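Local structure of universal stress protein MJ0577 (Methanocaldococcus jannaschii, 1MJH) at residues E16-F28 against S150-S162. The protein binds ATP with a manganese ion as a homodimeric member of the universal stress protein A family. Numbering follows the deposited sequence.
With ATP (adenosine-5'-triphosphate), chain F.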
ATOM      1  N   GLU B  16      12.649 -10.129  -8.002  1.00 20.02           N
ATOM      2  CA  GLU B  16      11.542 -11.074  -7.878  1.00 22.24           C
ATOM      3  C   GLU B  16      10.327 -10.435  -7.221  1.00 20.29           C
ATOM      4  O   GLU B  16       9.187 -10.731  -7.577  1.00 21.27           O
ATOM      5  CB  GLU B  16      12.045 -12.232  -7.031  1.00 25.66           C
ATOM      6  CG  GLU B  16      11.092 -13.210  -6.408  1.00 35.07           C
ATOM      7  CD  GLU B  16      11.931 -14.127  -5.495  1.00 40.45           C
ATOM      8  OE1 GLU B  16      12.495 -15.030  -6.173  1.00 30.14           O
ATOM      9  OE2 GLU B  16      12.014 -13.899  -4.261  1.00 33.39           O
ATOM     10  N   THR B  17      10.561  -9.650  -6.142  1.00 18.99           N
ATOM     11  CA  THR B  17       9.383  -9.050  -5.482  1.00 17.43           C
ATOM     12  C   THR B  17       8.706  -8.015  -6.387  1.00 18.74           C
ATOM     13  O   THR B  17       7.478  -7.981  -6.437  1.00 19.74           O
ATOM     14  CB  THR B  17       9.820  -8.360  -4.161  1.00 18.96           C
ATOM     15  OG1 THR B  17      10.461  -9.367  -3.322  1.00 21.27           O
ATOM     16  CG2 THR B  17       8.585  -7.975  -3.373  1.00 17.11           C
ATOM     17  N   ALA B  18       9.454  -7.221  -7.124  1.00 18.06           N
ATOM     18  CA  ALA B  18       8.810  -6.277  -8.064  1.00 18.36           C
ATOM     19  C   ALA B  18       7.974  -7.064  -9.075  1.00 19.30           C
ATOM     20  O   ALA B  18       6.970  -6.588  -9.621  1.00 22.26           O
ATOM     21  CB  ALA B  18       9.870  -5.395  -8.750  1.00 20.27           C
ATOM     22  N   GLU B  19       8.430  -8.265  -9.519  1.00 19.08           N
ATOM     23  CA  GLU B  19       7.604  -9.068 -10.449  1.00 19.82           C
ATOM     24  C   GLU B  19       6.315  -9.539  -9.829  1.00 18.88           C
ATOM     25  O   GLU B  19       5.303  -9.601 -10.525  1.00 21.01           O
ATOM     26  CB  GLU B  19       8.436 -10.272 -10.948  1.00 22.52           C
ATOM     27  CG  GLU B  19       9.377  -9.770 -12.055  1.00 25.55           C
ATOM     28  CD  GLU B  19       8.612  -9.691 -13.386  1.00 31.04           C
ATOM     29  OE1 GLU B  19       7.861 -10.615 -13.811  1.00 34.52           O
ATOM     30  OE2 GLU B  19       8.801  -8.624 -14.030  1.00 39.76           O
ATOM     31  N   ILE B  20       6.264  -9.796  -8.490  1.00 18.56           N
ATOM     32  CA  ILE B  20       5.001 -10.065  -7.852  1.00 18.19           C
ATOM     33  C   ILE B  20       4.099  -8.834  -7.965  1.00 20.34           C
ATOM     34  O   ILE B  20       2.897  -8.956  -8.210  1.00 18.82           O
ATOM     35  CB  ILE B  20       5.114 -10.459  -6.359  1.00 19.68           C
ATOM     36  CG1 ILE B  20       6.139 -11.607  -6.254  1.00 21.95           C
ATOM     37  CG2 ILE B  20       3.760 -10.938  -5.835  1.00 19.96           C
ATOM     38  CD1 ILE B  20       6.399 -12.021  -4.804  1.00 23.87           C
ATOM     39  N   ALA B  21       4.664  -7.684  -7.685  1.00 19.49           N
ATOM     40  CA  ALA B  21       3.879  -6.423  -7.778  1.00 20.28           C
ATOM     41  C   ALA B  21       3.326  -6.220  -9.159  1.00 20.14           C
ATOM     42  O   ALA B  21       2.275  -5.583  -9.297  1.00 19.18           O
ATOM     43  CB  ALA B  21       4.795  -5.244  -7.393  1.00 20.41           C
ATOM     44  N   LEU B  22       3.988  -6.648 -10.257  1.00 18.31           N
ATOM     45  CA  LEU B  22       3.400  -6.545 -11.588  1.00 18.38           C
ATOM     46  C   LEU B  22       2.073  -7.249 -11.669  1.00 17.72           C
ATOM     47  O   LEU B  22       1.145  -6.819 -12.400  1.00 20.25           O
ATOM     48  CB  LEU B  22       4.422  -7.089 -12.616  1.00 21.19           C
ATOM     49  CG  LEU B  22       3.952  -7.081 -14.065  1.00 22.76           C
ATOM     50  CD1 LEU B  22       3.592  -5.702 -14.541  1.00 23.39           C
ATOM     51  CD2 LEU B  22       5.159  -7.618 -14.888  1.00 21.84           C
ATOM     52  N   LYS B  23       1.909  -8.415 -10.996  1.00 20.35           N
ATOM     53  CA  LYS B  23       0.650  -9.113 -10.987  1.00 19.88           C
ATOM     54  C   LYS B  23      -0.495  -8.207 -10.485  1.00 19.32           C
ATOM     55  O   LYS B  23      -1.612  -8.317 -10.993  1.00 20.16           O
ATOM     56  CB  LYS B  23       0.676 -10.376 -10.121  1.00 21.68           C
ATOM     57  CG  LYS B  23       1.826 -11.327 -10.527  1.00 28.05           C
ATOM     58  CD  LYS B  23       1.794 -12.549  -9.600  1.00 34.19           C
ATOM     59  CE  LYS B  23       2.525 -13.748 -10.143  1.00 53.21           C
ATOM     60  NZ  LYS B  23       2.125 -14.259 -11.486  1.00 53.35           N
ATOM     61  N   HIS B  24      -0.176  -7.410  -9.467  1.00 17.27           N
ATOM     62  CA  HIS B  24      -1.185  -6.503  -8.885  1.00 20.79           C
ATOM     63  C   HIS B  24      -1.447  -5.343  -9.818  1.00 22.26           C
ATOM     64  O   HIS B  24      -2.619  -4.969  -9.979  1.00 20.94           O
ATOM     65  CB  HIS B  24      -0.724  -5.982  -7.498  1.00 19.13           C
ATOM     66  CG  HIS B  24      -0.691  -7.141  -6.533  1.00 19.83           C
ATOM     67  ND1 HIS B  24      -1.711  -7.288  -5.600  1.00 20.99           N
ATOM     68  CD2 HIS B  24       0.211  -8.137  -6.353  1.00 19.69           C
ATOM     69  CE1 HIS B  24      -1.436  -8.390  -4.902  1.00 17.08           C
ATOM     70  NE2 HIS B  24      -0.282  -8.964  -5.327  1.00 19.15           N
ATOM     71  N   VAL B  25      -0.438  -4.822 -10.515  1.00 21.17           N
ATOM     72  CA  VAL B  25      -0.736  -3.799 -11.533  1.00 19.65           C
ATOM     73  C   VAL B  25      -1.739  -4.325 -12.555  1.00 21.73           C
ATOM     74  O   VAL B  25      -2.685  -3.628 -12.964  1.00 21.06           O
ATOM     75  CB  VAL B  25       0.554  -3.365 -12.251  1.00 19.52           C
ATOM     76  CG1 VAL B  25       0.266  -2.323 -13.357  1.00 20.04           C
ATOM     77  CG2 VAL B  25       1.518  -2.751 -11.213  1.00 20.98           C
ATOM     78  N   LYS B  26      -1.506  -5.543 -13.017  1.00 20.63           N
ATOM     79  CA  LYS B  26      -2.434  -6.173 -13.982  1.00 23.08           C
ATOM     80  C   LYS B  26      -3.812  -6.329 -13.410  1.00 23.63           C
ATOM     81  O   LYS B  26      -4.841  -6.119 -14.102  1.00 24.20           O
ATOM     82  CB  LYS B  26      -1.845  -7.523 -14.480  1.00 19.50           C
ATOM     83  CG  LYS B  26      -0.552  -7.263 -15.290  1.00 21.87           C
ATOM     84  CD  LYS B  26       0.184  -8.563 -15.638  1.00 30.00           C
ATOM     85  CE  LYS B  26      -0.644  -9.559 -16.426  1.00 33.44           C
ATOM     86  NZ  LYS B  26       0.110 -10.846 -16.666  1.00 31.93           N
ATOM     87  N   ALA B  27      -3.947  -6.640 -12.099  1.00 21.31           N
ATOM     88  CA  ALA B  27      -5.258  -6.768 -11.494  1.00 20.79           C
ATOM     89  C   ALA B  27      -6.058  -5.501 -11.404  1.00 22.99           C
ATOM     90  O   ALA B  27      -7.293  -5.535 -11.229  1.00 26.61           O
ATOM     91  CB  ALA B  27      -5.115  -7.476 -10.125  1.00 22.62           C
ATOM     92  N   PHE B  28      -5.387  -4.337 -11.476  1.00 22.52           N
ATOM     93  CA  PHE B  28      -6.106  -3.063 -11.440  1.00 24.37           C
ATOM     94  C   PHE B  28      -6.794  -2.777 -12.782  1.00 26.33           C
ATOM     95  O   PHE B  28      -7.475  -1.777 -12.843  1.00 23.96           O
ATOM     96  CB  PHE B  28      -5.150  -1.937 -11.066  1.00 22.91           C
ATOM     97  CG  PHE B  28      -5.068  -1.662  -9.596  1.00 20.35           C
ATOM     98  CD1 PHE B  28      -4.607  -2.618  -8.716  1.00 21.37           C
ATOM     99  CD2 PHE B  28      -5.491  -0.448  -9.058  1.00 23.79           C
ATOM    100  CE1 PHE B  28      -4.536  -2.382  -7.359  1.00 20.31           C
ATOM    101  CE2 PHE B  28      -5.430  -0.218  -7.705  1.00 26.39           C
ATOM    102  CZ  PHE B  28      -4.961  -1.182  -6.842  1.00 24.37           C
ATOM    103  N   SER B 150       6.071  10.361  -0.106  1.00 18.26           N
ATOM    104  CA  SER B 150       5.008  10.652  -1.043  1.00 21.32           C
ATOM    105  C   SER B 150       3.666  10.844  -0.388  1.00 23.04           C
ATOM    106  O   SER B 150       3.304  10.130   0.581  1.00 23.75           O
ATOM    107  CB  SER B 150       4.922   9.493  -2.061  1.00 23.36           C
ATOM    108  OG  SER B 150       3.900   9.749  -3.029  1.00 20.51           O
ATOM    109  N   ASN B 151       2.790  11.692  -0.953  1.00 20.03           N
ATOM    110  CA  ASN B 151       1.421  11.763  -0.451  1.00 19.05           C
ATOM    111  C   ASN B 151       0.450  10.930  -1.265  1.00 19.31           C
ATOM    112  O   ASN B 151      -0.763  10.890  -1.097  1.00 20.60           O
ATOM    113  CB  ASN B 151       0.949  13.217  -0.442  1.00 23.10           C
ATOM    114  CG  ASN B 151       0.909  13.870  -1.813  1.00 30.74           C
ATOM    115  OD1 ASN B 151       0.977  13.242  -2.870  1.00 29.01           O
ATOM    116  ND2 ASN B 151       0.789  15.194  -1.808  1.00 29.61           N
ATOM    117  N   LYS B 152       1.014  10.020  -2.123  1.00 20.82           N
ATOM    118  CA  LYS B 152       0.157   9.179  -2.928  1.00 17.60           C
ATOM    119  C   LYS B 152      -0.168   7.881  -2.181  1.00 17.40           C
ATOM    120  O   LYS B 152       0.721   7.473  -1.418  1.00 19.91           O
ATOM    121  CB  LYS B 152       0.910   8.746  -4.212  1.00 19.93           C
ATOM    122  CG  LYS B 152       1.216   9.950  -5.160  1.00 22.13           C
ATOM    123  CD  LYS B 152      -0.010  10.678  -5.644  1.00 20.85           C
ATOM    124  CE  LYS B 152       0.453  11.802  -6.622  1.00 24.94           C
ATOM    125  NZ  LYS B 152      -0.804  12.515  -7.060  1.00 26.78           N
ATOM    126  N   PRO B 153      -1.266   7.233  -2.491  1.00 18.25           N
ATOM    127  CA  PRO B 153      -1.549   5.900  -1.936  1.00 19.75           C
ATOM    128  C   PRO B 153      -0.484   4.929  -2.452  1.00 18.33           C
ATOM    129  O   PRO B 153      -0.082   5.037  -3.635  1.00 18.28           O
ATOM    130  CB  PRO B 153      -2.930   5.531  -2.494  1.00 19.44           C
ATOM    131  CG  PRO B 153      -3.546   6.844  -2.962  1.00 22.23           C
ATOM    132  CD  PRO B 153      -2.367   7.658  -3.349  1.00 21.18           C
ATOM    133  N   VAL B 154       0.033   4.091  -1.545  1.00 18.13           N
ATOM    134  CA  VAL B 154       1.041   3.096  -1.963  1.00 18.82           C
ATOM    135  C   VAL B 154       0.560   1.672  -1.643  1.00 17.77           C
ATOM    136  O   VAL B 154       0.270   1.370  -0.477  1.00 18.35           O
ATOM    137  CB  VAL B 154       2.337   3.327  -1.180  1.00 22.57           C
ATOM    138  CG1 VAL B 154       3.413   2.295  -1.636  1.00 22.20           C
ATOM    139  CG2 VAL B 154       2.955   4.708  -1.467  1.00 21.93           C
ATOM    140  N   LEU B 155       0.436   0.887  -2.701  1.00 17.05           N
ATOM    141  CA  LEU B 155       0.132  -0.568  -2.516  1.00 15.39           C
ATOM    142  C   LEU B 155       1.471  -1.267  -2.361  1.00 17.81           C
ATOM    143  O   LEU B 155       2.221  -1.332  -3.320  1.00 18.92           O
ATOM    144  CB  LEU B 155      -0.703  -1.099  -3.677  1.00 13.85           C
ATOM    145  CG  LEU B 155      -0.933  -2.648  -3.640  1.00 18.78           C
ATOM    146  CD1 LEU B 155      -1.612  -3.048  -2.341  1.00 20.17           C
ATOM    147  CD2 LEU B 155      -1.842  -3.063  -4.830  1.00 19.89           C
ATOM    148  N   VAL B 156       1.755  -1.854  -1.202  1.00 14.75           N
ATOM    149  CA  VAL B 156       2.975  -2.565  -0.925  1.00 17.22           C
ATOM    150  C   VAL B 156       2.720  -4.072  -1.065  1.00 18.96           C
ATOM    151  O   VAL B 156       1.903  -4.620  -0.349  1.00 17.23           O
ATOM    152  CB  VAL B 156       3.458  -2.321   0.519  1.00 16.81           C
ATOM    153  CG1 VAL B 156       4.776  -3.080   0.707  1.00 20.38           C
ATOM    154  CG2 VAL B 156       3.647  -0.823   0.849  1.00 16.54           C
ATOM    155  N   VAL B 157       3.348  -4.684  -2.074  1.00 15.27           N
ATOM    156  CA  VAL B 157       3.146  -6.100  -2.346  1.00 16.45           C
ATOM    157  C   VAL B 157       4.306  -6.867  -1.692  1.00 17.06           C
ATOM    158  O   VAL B 157       5.464  -6.556  -2.003  1.00 18.60           O
ATOM    159  CB  VAL B 157       3.174  -6.337  -3.856  1.00 15.86           C
ATOM    160  CG1 VAL B 157       2.987  -7.830  -4.202  1.00 16.89           C
ATOM    161  CG2 VAL B 157       2.005  -5.598  -4.550  1.00 20.18           C
ATOM    162  N   LYS B 158       3.989  -7.835  -0.849  1.00 17.19           N
ATOM    163  CA  LYS B 158       5.105  -8.428  -0.067  1.00 16.76           C
ATOM    164  C   LYS B 158       5.887  -9.465  -0.853  1.00 19.10           C
ATOM    165  O   LYS B 158       5.431 -10.107  -1.799  1.00 21.48           O
ATOM    166  CB  LYS B 158       4.559  -9.160   1.193  1.00 19.29           C
ATOM    167  CG  LYS B 158       3.689  -8.243   2.078  1.00 22.09           C
ATOM    168  CD  LYS B 158       4.432  -7.071   2.631  1.00 21.36           C
ATOM    169  CE  LYS B 158       5.793  -7.275   3.310  1.00 20.96           C
ATOM    170  NZ  LYS B 158       5.629  -8.087   4.599  1.00 21.96           N
ATOM    171  N   ARG B 159       7.123  -9.652  -0.388  1.00 19.31           N
ATOM    172  CA  ARG B 159       8.013 -10.651  -1.008  1.00 15.86           C
ATOM    173  C   ARG B 159       7.495 -12.064  -0.753  1.00 19.12           C
ATOM    174  O   ARG B 159       6.614 -12.269   0.038  1.00 20.95           O
ATOM    175  CB  ARG B 159       9.404 -10.511  -0.363  1.00 16.71           C
ATOM    176  CG  ARG B 159       9.358 -10.744   1.161  1.00 19.07           C
ATOM    177  CD  ARG B 159      10.774 -10.638   1.763  1.00 18.50           C
ATOM    178  NE  ARG B 159      10.723 -10.755   3.237  1.00 20.37           N
ATOM    179  CZ  ARG B 159      11.806 -10.538   4.003  1.00 22.44           C
ATOM    180  NH1 ARG B 159      12.970 -10.158   3.482  1.00 21.51           N
ATOM    181  NH2 ARG B 159      11.740 -10.636   5.327  1.00 22.98           N
ATOM    182  N   LYS B 160       8.077 -13.014  -1.509  1.00 18.15           N
ATOM    183  CA  LYS B 160       7.655 -14.418  -1.258  1.00 19.74           C
ATOM    184  C   LYS B 160       7.869 -14.797   0.194  1.00 23.87           C
ATOM    185  O   LYS B 160       8.781 -14.355   0.852  1.00 26.83           O
ATOM    186  CB  LYS B 160       8.499 -15.340  -2.159  1.00 24.64           C
ATOM    187  CG  LYS B 160       8.112 -15.337  -3.617  1.00 25.12           C
ATOM    188  CD  LYS B 160       9.125 -16.192  -4.421  1.00 31.89           C
ATOM    189  CE  LYS B 160       8.902 -15.925  -5.905  1.00 41.85           C
ATOM    190  NZ  LYS B 160       7.465 -16.049  -6.281  1.00 44.76           N
ATOM    191  N   ASN B 161       7.055 -15.779   0.642  1.00 24.03           N
ATOM    192  CA  ASN B 161       7.155 -16.287   2.009  1.00 28.42           C
ATOM    193  C   ASN B 161       8.355 -17.243   2.087  1.00 32.27           C
ATOM    194  O   ASN B 161       8.678 -17.919   1.098  1.00 31.95           O
ATOM    195  CB  ASN B 161       5.893 -17.049   2.385  1.00 29.11           C
ATOM    196  CG  ASN B 161       4.632 -16.223   2.356  1.00 34.70           C
ATOM    197  OD1 ASN B 161       3.601 -16.621   1.795  1.00 37.24           O
ATOM    198  ND2 ASN B 161       4.740 -15.062   2.991  1.00 28.63           N
ATOM    199  N   SER B 162       9.124 -17.130   3.152  1.00 35.98           N
ATOM    200  CA  SER B 162      10.442 -17.755   3.280  1.00 45.66           C
ATOM    201  C   SER B 162      11.157 -18.009   1.957  1.00 51.38           C
ATOM    202  O   SER B 162      12.009 -18.943   1.850  1.00 53.84           O
ATOM    203  CB  SER B 162      10.341 -18.971   4.204  1.00 51.51           C
ATOM    204  OG  SER B 162       9.673 -18.582   5.405  1.00 49.10           O
ATOM    205  OXT SER B 162      11.446 -16.978   1.268  1.00 52.87           O
TER
HETATM  206  PG  ATP F3001      17.490  -2.004  -0.033  1.00 20.85           P
HETATM  207  O1G ATP F3001      17.049  -1.061   1.032  1.00 21.13           O
HETATM  208  O2G ATP F3001      17.574  -1.297  -1.268  1.00 22.89           O
HETATM  209  O3G ATP F3001      18.752  -2.686   0.290  1.00 24.04           O
HETATM  210  PB  ATP F3001      15.595  -3.990  -1.119  1.00 19.91           P
HETATM  211  O1B ATP F3001      15.337  -5.343  -0.609  1.00 20.64           O
HETATM  212  O2B ATP F3001      16.364  -4.045  -2.367  1.00 18.32           O
HETATM  213  O3B ATP F3001      16.311  -3.130  -0.012  1.00 23.09           O
HETATM  214  PA  ATP F3001      13.718  -1.901  -2.121  1.00 20.61           P
HETATM  215  O1A ATP F3001      13.219  -0.997  -1.115  1.00 19.12           O
HETATM  216  O2A ATP F3001      14.749  -1.434  -2.984  1.00 20.22           O
HETATM  217  O3A ATP F3001      14.190  -3.272  -1.349  1.00 20.12           O
HETATM  218  O5' ATP F3001      12.664  -2.535  -3.107  1.00 18.70           O
HETATM  219  C5' ATP F3001      11.268  -2.223  -2.866  1.00 20.72           C
HETATM  220  C4' ATP F3001      10.600  -1.875  -4.184  1.00 17.11           C
HETATM  221  O4' ATP F3001      11.116  -0.548  -4.599  1.00 18.95           O
HETATM  222  C3' ATP F3001      10.906  -2.762  -5.380  1.00 21.39           C
HETATM  223  O3' ATP F3001      10.127  -3.966  -5.399  1.00 17.06           O
HETATM  224  C2' ATP F3001      10.573  -1.790  -6.539  1.00 20.81           C
HETATM  225  O2' ATP F3001       9.143  -1.739  -6.711  1.00 18.17           O
HETATM  226  C1' ATP F3001      11.133  -0.457  -5.977  1.00 18.06           C
HETATM  227  N9  ATP F3001      12.478  -0.146  -6.445  1.00 18.40           N
HETATM  228  C8  ATP F3001      13.667  -0.368  -5.843  1.00 17.84           C
HETATM  229  N7  ATP F3001      14.701   0.115  -6.505  1.00 22.13           N
HETATM  230  C5  ATP F3001      14.179   0.623  -7.598  1.00 17.05           C
HETATM  231  C6  ATP F3001      14.786   1.261  -8.668  1.00 19.88           C
HETATM  232  N6  ATP F3001      16.110   1.413  -8.714  1.00 22.55           N
HETATM  233  N1  ATP F3001      13.989   1.687  -9.643  1.00 22.65           N
HETATM  234  C2  ATP F3001      12.626   1.542  -9.577  1.00 18.94           C
HETATM  235  N3  ATP F3001      11.947   0.946  -8.580  1.00 19.61           N
HETATM  236  C4  ATP F3001      12.827   0.499  -7.655  1.00 17.34           C
HETATM  237  O   HOH W   1       9.995 -12.181  -3.446  1.00 21.80           O
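Val-157 of strand 154-157 fits among Ile-20, Ala-21 and His-24 on the sheet-facing side of helix 16-27. CG1, anti to the backbone N (chi1 179°), lies 3.6 Å from Ile-20 CG2 and also meets the CD2 side of the imidazole, whereas CG2 packs against Ala-21 and sits over one face of the His-24 ring, 3.9 Å from its centroid, in a CH-pi contact 24° off the normal. The ring itself is fixed by a hydrogen bond between His-24 ND1 and Tyr-5 OH of the second subunit. Two residues back along the strand, Leu-155 CD2 reaches 3.8 Å to Phe-28 CE1 and also approaches His-24 CB.

Beyond the strand, toward the C-terminus of the chain, the packing loosens into a water-bridged, solvent-exposed rim at Glu-16 and Lys-160. Thr-17 OG1 lies against Arg-159 CB; the guanidinium of this arginine leads away, its NH1 hydrogen-bonded to Asn-133 OD1 of the ATP site. Ile-20 CD1 rests 3.9 Å from Lys-160 CG. One water joins the two segments: it donates to Glu-16 OE2 (2.8 Å), accepts from Lys-160 N (2.9 Å) and is hydrogen-bonded to Thr-17 OG1. Glu-16 and Lys-160 cross at about a right angle through their methylenes, but Glu-16 OE1 and Lys-160 NZ remain 5.1 Å apart.

The helix, with Ala-18 facing the ATP ribose, packs on one face of the parallel sheet, over strands 7-11, 123-127 and 154-157 and beside helix 66-95, in the 3-2-1-4-5 alpha/beta fold of universal stress proteins; strand 154-157 pairs antiparallel with the second subunit, continuing the sheet.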